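Local coordinates for protein OLD nuclease (Thermus scotoductus, PDB 6P74) that degrades linear and supercoiled double-stranded DNA in the 5'-to-3' direction with the help of divalent metal ions and hydrolyses ATP in a DNA-stimulated manner, at residues A[416-419]-A[420-424]; A[317-320]-A[321-324]; A[156-159]-A[160-164]; A[190-193]-A[194-198]. All coordinates share one frame; numbering follows the deposited sequence.

Along the chain the order is interaction 3, interaction 4, interaction 2, interaction 1. Interactions 3 and 4 belong to the dimerization domain, on helices 154-166 and 187-205; their centres lie about 33 Å apart, and both touch the second subunit. Interaction 2 leads into strand 323-328 of the mixed ATPase sheet, and interaction 1 lies at the C-terminal end of helix 409-422 of the Toprim domain. These two, centres about 11 Å apart, touch through Val-418 and Leu-422, joining ATPase to nuclease domain. About 64 Å separates the centres of interactions 1 and 4, so interaction 4 lies far from this junction, with interaction 3 between, its centre about 32 Å from that of interaction 2.

Interaction 1 (A[416-419]-A[420-424]); sequences VGVC and KALDI
A helix C-terminus is the contact here: the last turns of helix 409-422, in the Toprim domain, close on the chain that leaves them for strand 426-431. Regular i to i+4 bonding is still intact at Lys-420, whose N lies 2.7 Å from Val-416 O in a nearly straight bond (169°). At Leu-422 it falters, the amide dividing itself weakly between Val-418 O and Cys-419 O. Asp-423 then takes a positive phi (60°), and Ile-424 N reaches back to Cys-419 O at 3.0 Å. This is a Schellman motif, and Ile-424 supplies its apolar side: its CB sits 4.1 Å from Cys-419 CB, with SG of the same cysteine beside it. SG stands anti to the carbonyl carbon (chi1 -69°), on the flank where Phe-426 of the next strand and Val-367 also pack. One turn apart, Val-418 and Leu-422 lie side by side and point the same way, CG1 touching CD1 at 3.8 Å, and Leu-422 goes on to meet Leu-323 and Leu-325 of the ATPase strand 323-328. The bent, exposed chain of Lys-420 brings NZ to Cys-466 O, a hydrogen bond to the end of helix 443-467.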
loop_
_atom_site.group_PDB
_atom_site.type_symbol
_atom_site.label_atom_id
_atom_site.label_comp_id
_atom_site.label_asym_id
_atom_site.label_seq_id
_atom_site.Cartn_x
_atom_site.Cartn_y
_atom_site.Cartn_z
ATOM N N VAL A 416 16.308 -18.994 -27.557
ATOM C CA VAL A 416 15.089 -19.720 -27.905
ATOM C C VAL A 416 14.631 -20.596 -26.737
ATOM O O VAL A 416 13.453 -20.596 -26.363
ATOM C CB VAL A 416 15.299 -20.553 -29.178
ATOM C CG1 VAL A 416 14.289 -21.708 -29.219
ATOM C CG2 VAL A 416 15.122 -19.680 -30.398
ATOM N N GLY A 417 15.560 -21.350 -26.139
ATOM C CA GLY A 417 15.189 -22.244 -25.046
ATOM C C GLY A 417 14.622 -21.506 -23.844
ATOM O O GLY A 417 13.667 -21.961 -23.217
ATOM N N VAL A 418 15.179 -20.340 -23.536
ATOM C CA VAL A 418 14.636 -19.510 -22.468
ATOM C C VAL A 418 13.272 -18.955 -22.863
ATOM O O VAL A 418 12.303 -19.060 -22.103
ATOM C CB VAL A 418 15.634 -18.393 -22.111
ATOM C CG1 VAL A 418 15.000 -17.399 -21.171
ATOM C CG2 VAL A 418 16.876 -19.004 -21.487
ATOM N N CYS A 419 13.163 -18.372 -24.066
ATOM C CA CYS A 419 11.864 -17.866 -24.515
ATOM C C CYS A 419 10.807 -18.968 -24.536
ATOM O O CYS A 419 9.661 -18.757 -24.116
ATOM C CB CYS A 419 11.972 -17.242 -25.908
ATOM S SG CYS A 419 12.900 -15.730 -25.965
ATOM N N LYS A 420 11.160 -20.145 -25.049
ATOM C CA LYS A 420 10.210 -21.244 -25.032
ATOM C C LYS A 420 9.794 -21.573 -23.599
ATOM O O LYS A 420 8.598 -21.638 -23.287
ATOM C CB LYS A 420 10.798 -22.466 -25.743
ATOM C CG LYS A 420 10.013 -22.837 -27.005
ATOM C CD LYS A 420 10.548 -24.051 -27.735
ATOM C CE LYS A 420 11.160 -25.102 -26.812
ATOM N NZ LYS A 420 11.777 -26.248 -27.572
ATOM N N ALA A 421 10.768 -21.722 -22.695
ATOM C CA ALA A 421 10.440 -22.044 -21.303
ATOM C C ALA A 421 9.651 -20.929 -20.618
ATOM O O ALA A 421 8.926 -21.182 -19.648
ATOM C CB ALA A 421 11.720 -22.341 -20.507
ATOM N N LEU A 422 9.768 -19.694 -21.092
ATOM C CA LEU A 422 9.113 -18.579 -20.420
ATOM C C LEU A 422 7.849 -18.125 -21.111
ATOM O O LEU A 422 7.210 -17.190 -20.626
ATOM C CB LEU A 422 10.059 -17.380 -20.279
ATOM C CG LEU A 422 11.208 -17.605 -19.287
ATOM C CD1 LEU A 422 12.021 -16.316 -19.037
ATOM C CD2 LEU A 422 10.710 -18.214 -17.991
ATOM N N ASP A 423 7.498 -18.736 -22.245
ATOM C CA ASP A 423 6.350 -18.323 -23.047
ATOM C C ASP A 423 6.468 -16.879 -23.542
ATOM O O ASP A 423 5.486 -16.134 -23.597
ATOM C CB ASP A 423 5.046 -18.540 -22.284
ATOM C CG ASP A 423 4.586 -19.979 -22.347
ATOM O OD1 ASP A 423 4.266 -20.431 -23.476
ATOM O OD2 ASP A 423 4.590 -20.657 -21.285
ATOM N N ILE A 424 7.663 -16.482 -23.958
ATOM C CA ILE A 424 7.860 -15.222 -24.670
ATOM C C ILE A 424 7.709 -15.513 -26.160
ATOM O O ILE A 424 8.388 -16.415 -26.669
ATOM C CB ILE A 424 9.231 -14.615 -24.357
ATOM C CG1 ILE A 424 9.404 -14.472 -22.848
ATOM C CG2 ILE A 424 9.384 -13.273 -25.017
ATOM C CD1 ILE A 424 10.858 -14.479 -22.403
#

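Interaction 2 (A[317-320]-A[321-324]); sequences VNRF and EALR
Leu-323 N bonds to Phe-320 O at 3.2 Å, straight at hydrogen (162°) but arriving from above the carbonyl plane, and so closes a type I beta turn from Phe-320 to Leu-323. At the start of this turn Phe-320 and Glu-321 meet. Glu-321 folds back at chi2, laying its carboxylate over one face of the Phe-320 ring. The two planes are only 12° apart and stacked, with OE1 3.8 Å above the ring and offset toward its rim. OE2 reaches 3.6 Å from CE1 of Phe-320, and OE1 also receives a weak bond from Phe-320 N (3.2 Å). The carboxylate is anchored outward by a salt bridge from OE2 to Arg-351 of helix 341-355, which would be expected to favour its charged form. Phe-320 has CG between its backbone N and carbonyl carbon (chi1 48°), the crowded position, which turns one face of the ring to the folded-back carboxylate. The turn feeds the chain into strand 323-328, which pairs with strand 23-27 in the mixed sheet of the P-loop ATPase domain. Arg-324 NH1 bonds to two carbonyls of the turn just before it, Glu-321 O at 2.7 Å and Leu-323 O at 2.9 Å, both in the plane of the guanidinium, while NE bonds to Pro-19 O. Leu-323 turns back over the loop, its CG 3.6 Å from Arg-319 O. Arg-319 sends its own tip away to a salt bridge with Asp-299 of helix 284-299, and the Phe-320 side chain also packs on Leu-347 and on Val-418 of the Toprim helix 409-422.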
loop_
_atom_site.group_PDB
_atom_site.type_symbol
_atom_site.label_atom_id
_atom_site.label_comp_id
_atom_site.label_asym_id
_atom_site.label_seq_id
_atom_site.Cartn_x
_atom_site.Cartn_y
_atom_site.Cartn_z
ATOM N N VAL A 317 19.991 -13.789 -18.575
ATOM C CA VAL A 317 19.512 -14.961 -19.301
ATOM C C VAL A 317 20.426 -16.164 -19.074
ATOM O O VAL A 317 19.976 -17.310 -19.150
ATOM C CB VAL A 317 19.348 -14.665 -20.805
ATOM C CG1 VAL A 317 20.653 -14.342 -21.360
ATOM C CG2 VAL A 317 18.844 -15.864 -21.530
ATOM N N ASN A 318 21.710 -15.944 -18.798
ATOM C CA ASN A 318 22.593 -17.081 -18.573
ATOM C C ASN A 318 22.305 -17.751 -17.245
ATOM O O ASN A 318 22.709 -18.895 -17.032
ATOM C CB ASN A 318 24.056 -16.639 -18.651
ATOM C CG ASN A 318 24.354 -15.867 -19.932
ATOM O OD1 ASN A 318 24.644 -16.455 -20.986
ATOM N ND2 ASN A 318 24.254 -14.536 -19.855
ATOM N N ARG A 319 21.590 -17.082 -16.363
ATOM C CA ARG A 319 21.184 -17.686 -15.106
ATOM C C ARG A 319 19.687 -17.801 -15.409
ATOM O O ARG A 319 18.924 -16.846 -15.238
ATOM C CB ARG A 319 21.512 -16.715 -13.966
ATOM C CG ARG A 319 21.709 -17.339 -12.617
ATOM C CD ARG A 319 22.198 -16.281 -11.635
ATOM N NE ARG A 319 23.654 -16.133 -11.607
ATOM C CZ ARG A 319 24.426 -16.666 -10.660
ATOM N NH1 ARG A 319 23.876 -17.365 -9.666
ATOM N NH2 ARG A 319 25.740 -16.486 -10.692
ATOM N N PHE A 320 19.259 -18.973 -15.880
ATOM C CA PHE A 320 17.900 -19.100 -16.397
ATOM C C PHE A 320 17.185 -19.807 -15.248
ATOM O O PHE A 320 15.963 -19.667 -15.127
ATOM C CB PHE A 320 17.713 -19.876 -17.711
ATOM C CG PHE A 320 18.427 -21.190 -17.745
ATOM C CD1 PHE A 320 17.912 -22.293 -17.083
ATOM C CD2 PHE A 320 19.608 -21.336 -18.470
ATOM C CE1 PHE A 320 18.575 -23.520 -17.117
ATOM C CE2 PHE A 320 20.284 -22.555 -18.511
ATOM C CZ PHE A 320 19.767 -23.649 -17.837
ATOM N N GLU A 321 17.908 -20.526 -14.382
ATOM C CA GLU A 321 17.238 -21.157 -13.251
ATOM C C GLU A 321 16.589 -20.123 -12.342
ATOM O O GLU A 321 15.574 -20.416 -11.701
ATOM C CB GLU A 321 18.216 -22.021 -12.437
ATOM C CG GLU A 321 18.867 -23.161 -13.229
ATOM C CD GLU A 321 20.115 -22.719 -13.985
ATOM O OE1 GLU A 321 20.319 -21.494 -14.166
ATOM O OE2 GLU A 321 20.899 -23.599 -14.397
ATOM N N ALA A 322 17.161 -18.917 -12.265
ATOM C CA ALA A 322 16.639 -17.894 -11.358
ATOM C C ALA A 322 15.332 -17.273 -11.843
ATOM O O ALA A 322 14.580 -16.726 -11.027
ATOM C CB ALA A 322 17.669 -16.789 -11.164
ATOM N N LEU A 323 15.028 -17.394 -13.132
ATOM C CA LEU A 323 14.005 -16.581 -13.764
ATOM C C LEU A 323 12.603 -17.057 -13.440
ATOM O O LEU A 323 12.299 -18.255 -13.529
ATOM C CB LEU A 323 14.215 -16.573 -15.275
ATOM C CG LEU A 323 15.463 -15.791 -15.697
ATOM C CD1 LEU A 323 15.712 -15.890 -17.196
ATOM C CD2 LEU A 323 15.376 -14.331 -15.228
ATOM N N ARG A 324 11.758 -16.103 -13.058
ATOM C CA ARG A 324 10.320 -16.282 -12.934
ATOM C C ARG A 324 9.669 -15.120 -13.655
ATOM O O ARG A 324 9.917 -13.960 -13.299
ATOM C CB ARG A 324 9.856 -16.293 -11.464
ATOM C CG ARG A 324 10.663 -17.150 -10.512
ATOM C CD ARG A 324 10.434 -18.622 -10.776
ATOM N NE ARG A 324 11.158 -19.406 -9.790
ATOM C CZ ARG A 324 12.392 -19.858 -9.960
ATOM N NH1 ARG A 324 13.040 -19.627 -11.104
ATOM N NH2 ARG A 324 12.969 -20.541 -8.985
#

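Interaction 3 (A[156-159]-A[160-164]); sequences LGRL and LQPVR
The guanidinium of Arg-158 and the carboxamide of Gln-161 stack nearly parallel, their planes 9° apart. NE2 of Gln-161 stands 3.3 Å above the guanidinium plane, over its centre, and is 3.4 Å from CZ of Arg-158; Pro-162 CD approaches obliquely. This is contact between flat faces, with the amide OE1 lying over the methylene CD of Arg-158 at 3.7 Å. Two torsions bring the groups together: Arg-158 bends at chi2 (58°), and Gln-161 has CG wedged between its backbone N and carbonyl carbon (chi1 87°), from where its extended chain runs out across the arginine. NH2 of Arg-158 is tied to Lys-269 O and forms a salt bridge with Glu-268, bonds that limit the rotation of the guanidinium under the glutamine amide.

Along the backbone the helical bonding weakens. Leu-160 N still reaches Leu-156 O at 3.0 Å, but Gln-161 N makes only a weak bond to Arg-158 O, and Pro-162 has no N-H to give; its CD instead sits 3.1 Å from Leu-159 O. Another side of the helix is apolar, with Leu-156 CG 4.2 Å from Leu-160 CD1. Both leucines pack on Phe-219 of the second subunit, and Leu-159 meets Ile-192 there. The whole is a proline-kinked helix, 154-166, in the dimerization domain, held by its arginine to the loop that follows helix 246-266 and by its leucines to the partner chain.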
loop_
_atom_site.group_PDB
_atom_site.type_symbol
_atom_site.label_atom_id
_atom_site.label_comp_id
_atom_site.label_asym_id
_atom_site.label_seq_id
_atom_site.Cartn_x
_atom_site.Cartn_y
_atom_site.Cartn_z
ATOM N N LEU A 156 20.261 -3.338 8.781
ATOM C CA LEU A 156 21.440 -2.907 9.518
ATOM C C LEU A 156 21.541 -3.640 10.850
ATOM O O LEU A 156 22.633 -4.045 11.268
ATOM C CB LEU A 156 21.389 -1.396 9.727
ATOM C CG LEU A 156 22.650 -0.749 10.288
ATOM C CD1 LEU A 156 23.875 -1.041 9.399
ATOM C CD2 LEU A 156 22.398 0.736 10.393
ATOM N N GLY A 157 20.399 -3.844 11.515
ATOM C CA GLY A 157 20.394 -4.605 12.756
ATOM C C GLY A 157 21.039 -5.969 12.615
ATOM O O GLY A 157 21.800 -6.401 13.486
ATOM N N ARG A 158 20.749 -6.671 11.518
ATOM C CA ARG A 158 21.381 -7.972 11.346
ATOM C C ARG A 158 22.882 -7.816 11.128
ATOM O O ARG A 158 23.662 -8.669 11.568
ATOM C CB ARG A 158 20.702 -8.739 10.204
ATOM C CG ARG A 158 21.367 -10.050 9.806
ATOM C CD ARG A 158 21.462 -11.033 10.977
ATOM N NE ARG A 158 22.286 -12.208 10.659
ATOM C CZ ARG A 158 23.621 -12.254 10.746
ATOM N NH1 ARG A 158 24.319 -11.186 11.137
ATOM N NH2 ARG A 158 24.270 -13.373 10.438
ATOM N N LEU A 159 23.309 -6.710 10.507
ATOM C CA LEU A 159 24.741 -6.491 10.309
ATOM C C LEU A 159 25.473 -6.320 11.638
ATOM O O LEU A 159 26.575 -6.858 11.823
ATOM C CB LEU A 159 24.971 -5.272 9.413
ATOM C CG LEU A 159 26.426 -4.925 9.071
ATOM C CD1 LEU A 159 27.099 -6.023 8.257
ATOM C CD2 LEU A 159 26.516 -3.592 8.323
ATOM N N LEU A 160 24.879 -5.574 12.572
ATOM C CA LEU A 160 25.512 -5.255 13.848
ATOM C C LEU A 160 25.366 -6.344 14.905
ATOM O O LEU A 160 25.899 -6.177 16.002
ATOM C CB LEU A 160 24.937 -3.953 14.415
ATOM C CG LEU A 160 25.149 -2.697 13.569
ATOM C CD1 LEU A 160 24.295 -1.555 14.100
ATOM C CD2 LEU A 160 26.622 -2.315 13.555
ATOM N N GLN A 161 24.677 -7.445 14.627
ATOM C CA GLN A 161 24.395 -8.349 15.734
ATOM C C GLN A 161 25.671 -9.027 16.246
ATOM O O GLN A 161 25.734 -9.371 17.433
ATOM C CB GLN A 161 23.316 -9.370 15.343
ATOM C CG GLN A 161 23.798 -10.638 14.664
ATOM C CD GLN A 161 22.666 -11.648 14.443
ATOM O OE1 GLN A 161 21.477 -11.342 14.656
ATOM N NE2 GLN A 161 23.033 -12.858 14.017
ATOM N N PRO A 162 26.711 -9.219 15.423
ATOM C CA PRO A 162 27.997 -9.637 16.003
ATOM C C PRO A 162 28.663 -8.532 16.805
ATOM O O PRO A 162 29.441 -8.825 17.722
ATOM C CB PRO A 162 28.826 -10.032 14.773
ATOM C CG PRO A 162 28.261 -9.228 13.672
ATOM C CD PRO A 162 26.780 -9.171 13.951
ATOM N N VAL A 163 28.367 -7.269 16.496
ATOM C CA VAL A 163 28.889 -6.153 17.282
ATOM C C VAL A 163 28.157 -6.053 18.611
ATOM O O VAL A 163 28.776 -6.008 19.679
ATOM C CB VAL A 163 28.774 -4.845 16.479
ATOM C CG1 VAL A 163 29.010 -3.639 17.364
ATOM C CG2 VAL A 163 29.746 -4.863 15.326
ATOM N N ARG A 164 26.822 -5.999 18.558
ATOM C CA ARG A 164 26.003 -5.983 19.766
ATOM C C ARG A 164 26.384 -7.110 20.719
ATOM O O ARG A 164 26.189 -6.993 21.936
ATOM C CB ARG A 164 24.522 -6.077 19.373
ATOM C CG ARG A 164 23.549 -6.012 20.523
ATOM C CD ARG A 164 22.129 -6.299 20.063
ATOM N NE ARG A 164 21.227 -6.524 21.198
ATOM C CZ ARG A 164 20.948 -7.721 21.717
ATOM N NH1 ARG A 164 21.499 -8.811 21.201
ATOM N NH2 ARG A 164 20.116 -7.833 22.748
#

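Interaction 4 (A[190-193]-A[194-198]); sequences KQIE and KTIAE
Ile-192 and Ile-196, one turn apart, meet across an apolar flank of helix 187-205, CG2 of the first 4.2 Å from CD1 of the second as the two chains cross at a slant. Ile-196 CG1 also rests on the backbone, 3.2 Å from Ile-192 O. In both residues CG1 stands anti to the carbonyl carbon and CG2 anti to the backbone N (chi1 -64° and -60°), which directs the CG2 branch of Ile-192 toward the next turn.

Behind the pair runs an unbroken ladder of i to i+4 bonds. Lys-194 N reaches Lys-190 O at 2.8 Å, Thr-195 N reaches Gln-191 O at 3.0 Å, and the bonds of Ile-196 to Ile-192 and of Ala-197 to Glu-193 (N to O 2.9 Å) are nearly straight. Thr-195 OG1 also lies 3.1 Å from Gln-191 O, although its proton has another acceptor within reach.

Farther out, the extended chain of Glu-193 carries OE1 to the backbone N of Phe-219, linking the helix to strand 217-220, and Ile-196 packs on the Phe-219 side chain. The second subunit packs against this part of the helix: Ile-196 meets its Gly-258 and Thr-195 its Gln-265. With Lys-190, Gln-191, Lys-194 and Glu-198 exposed and both isoleucines buried, this is an amphipathic alpha-helix of the dimerization domain, its apolar side set against the partner chain of the homodimer.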
loop_
_atom_site.group_PDB
_atom_site.type_symbol
_atom_site.label_atom_id
_atom_site.label_comp_id
_atom_site.label_asym_id
_atom_site.label_seq_id
_atom_site.Cartn_x
_atom_site.Cartn_y
_atom_site.Cartn_z
ATOM N N LYS A 190 10.956 19.253 29.502
ATOM C CA LYS A 190 10.477 18.359 30.548
ATOM C C LYS A 190 8.973 18.502 30.761
ATOM O O LYS A 190 8.291 17.503 31.016
ATOM C CB LYS A 190 11.256 18.605 31.837
ATOM C CG LYS A 190 12.739 18.255 31.691
ATOM C CD LYS A 190 13.593 18.890 32.781
ATOM C CE LYS A 190 13.783 17.969 33.975
ATOM N NZ LYS A 190 14.708 18.579 34.978
ATOM N N GLN A 191 8.431 19.727 30.643
ATOM C CA GLN A 191 6.982 19.901 30.758
ATOM C C GLN A 191 6.247 19.310 29.557
ATOM O O GLN A 191 5.153 18.760 29.716
ATOM C CB GLN A 191 6.618 21.377 30.941
ATOM C CG GLN A 191 6.750 21.877 32.380
ATOM C CD GLN A 191 6.411 23.351 32.538
ATOM O OE1 GLN A 191 5.424 23.834 31.984
ATOM N NE2 GLN A 191 7.233 24.075 33.296
ATOM N N ILE A 192 6.831 19.390 28.359
ATOM C CA ILE A 192 6.233 18.726 27.213
ATOM C C ILE A 192 6.263 17.220 27.398
ATOM O O ILE A 192 5.279 16.526 27.129
ATOM C CB ILE A 192 6.944 19.149 25.924
ATOM C CG1 ILE A 192 6.748 20.641 25.695
ATOM C CG2 ILE A 192 6.430 18.322 24.747
ATOM C CD1 ILE A 192 7.419 21.154 24.444
ATOM N N GLU A 193 7.385 16.693 27.879
ATOM C CA GLU A 193 7.512 15.260 28.103
ATOM C C GLU A 193 6.543 14.778 29.183
ATOM O O GLU A 193 5.930 13.715 29.046
ATOM C CB GLU A 193 8.969 14.952 28.464
ATOM C CG GLU A 193 9.322 13.515 28.825
ATOM C CD GLU A 193 10.792 13.379 29.251
ATOM O OE1 GLU A 193 11.642 13.036 28.395
ATOM O OE2 GLU A 193 11.099 13.637 30.439
ATOM N N LYS A 194 6.375 15.555 30.259
ATOM C CA LYS A 194 5.450 15.167 31.318
ATOM C C LYS A 194 4.003 15.203 30.829
ATOM O O LYS A 194 3.198 14.336 31.187
ATOM C CB LYS A 194 5.650 16.071 32.540
ATOM C CG LYS A 194 4.691 15.851 33.719
ATOM C CD LYS A 194 5.040 16.838 34.869
ATOM C CE LYS A 194 4.169 16.654 36.116
ATOM N NZ LYS A 194 4.468 17.655 37.211
ATOM N N THR A 195 3.654 16.180 29.997
ATOM C CA THR A 195 2.312 16.198 29.446
ATOM C C THR A 195 2.060 14.946 28.618
ATOM O O THR A 195 1.048 14.266 28.803
ATOM C CB THR A 195 2.104 17.461 28.619
ATOM O OG1 THR A 195 2.072 18.589 29.502
ATOM C CG2 THR A 195 0.793 17.371 27.785
ATOM N N ILE A 196 2.992 14.607 27.724
ATOM C CA ILE A 196 2.848 13.398 26.913
ATOM C C ILE A 196 2.700 12.164 27.804
ATOM O O ILE A 196 1.725 11.408 27.700
ATOM C CB ILE A 196 4.037 13.253 25.947
ATOM C CG1 ILE A 196 4.112 14.457 25.012
ATOM C CG2 ILE A 196 3.932 11.941 25.148
ATOM C CD1 ILE A 196 5.251 14.383 23.988
ATOM N N ALA A 197 3.663 11.950 28.701
ATOM C CA ALA A 197 3.708 10.711 29.469
ATOM C C ALA A 197 2.515 10.584 30.406
ATOM O O ALA A 197 1.952 9.496 30.557
ATOM C CB ALA A 197 5.016 10.632 30.264
ATOM N N GLU A 198 2.132 11.675 31.065
ATOM C CA GLU A 198 0.991 11.597 31.965
ATOM C C GLU A 198 -0.286 11.324 31.188
ATOM O O GLU A 198 -1.129 10.539 31.628
ATOM C CB GLU A 198 0.856 12.881 32.791
ATOM C CG GLU A 198 1.936 13.093 33.855
ATOM C CD GLU A 198 1.965 11.996 34.920
ATOM O OE1 GLU A 198 1.396 12.200 36.018
ATOM O OE2 GLU A 198 2.563 10.928 34.657
#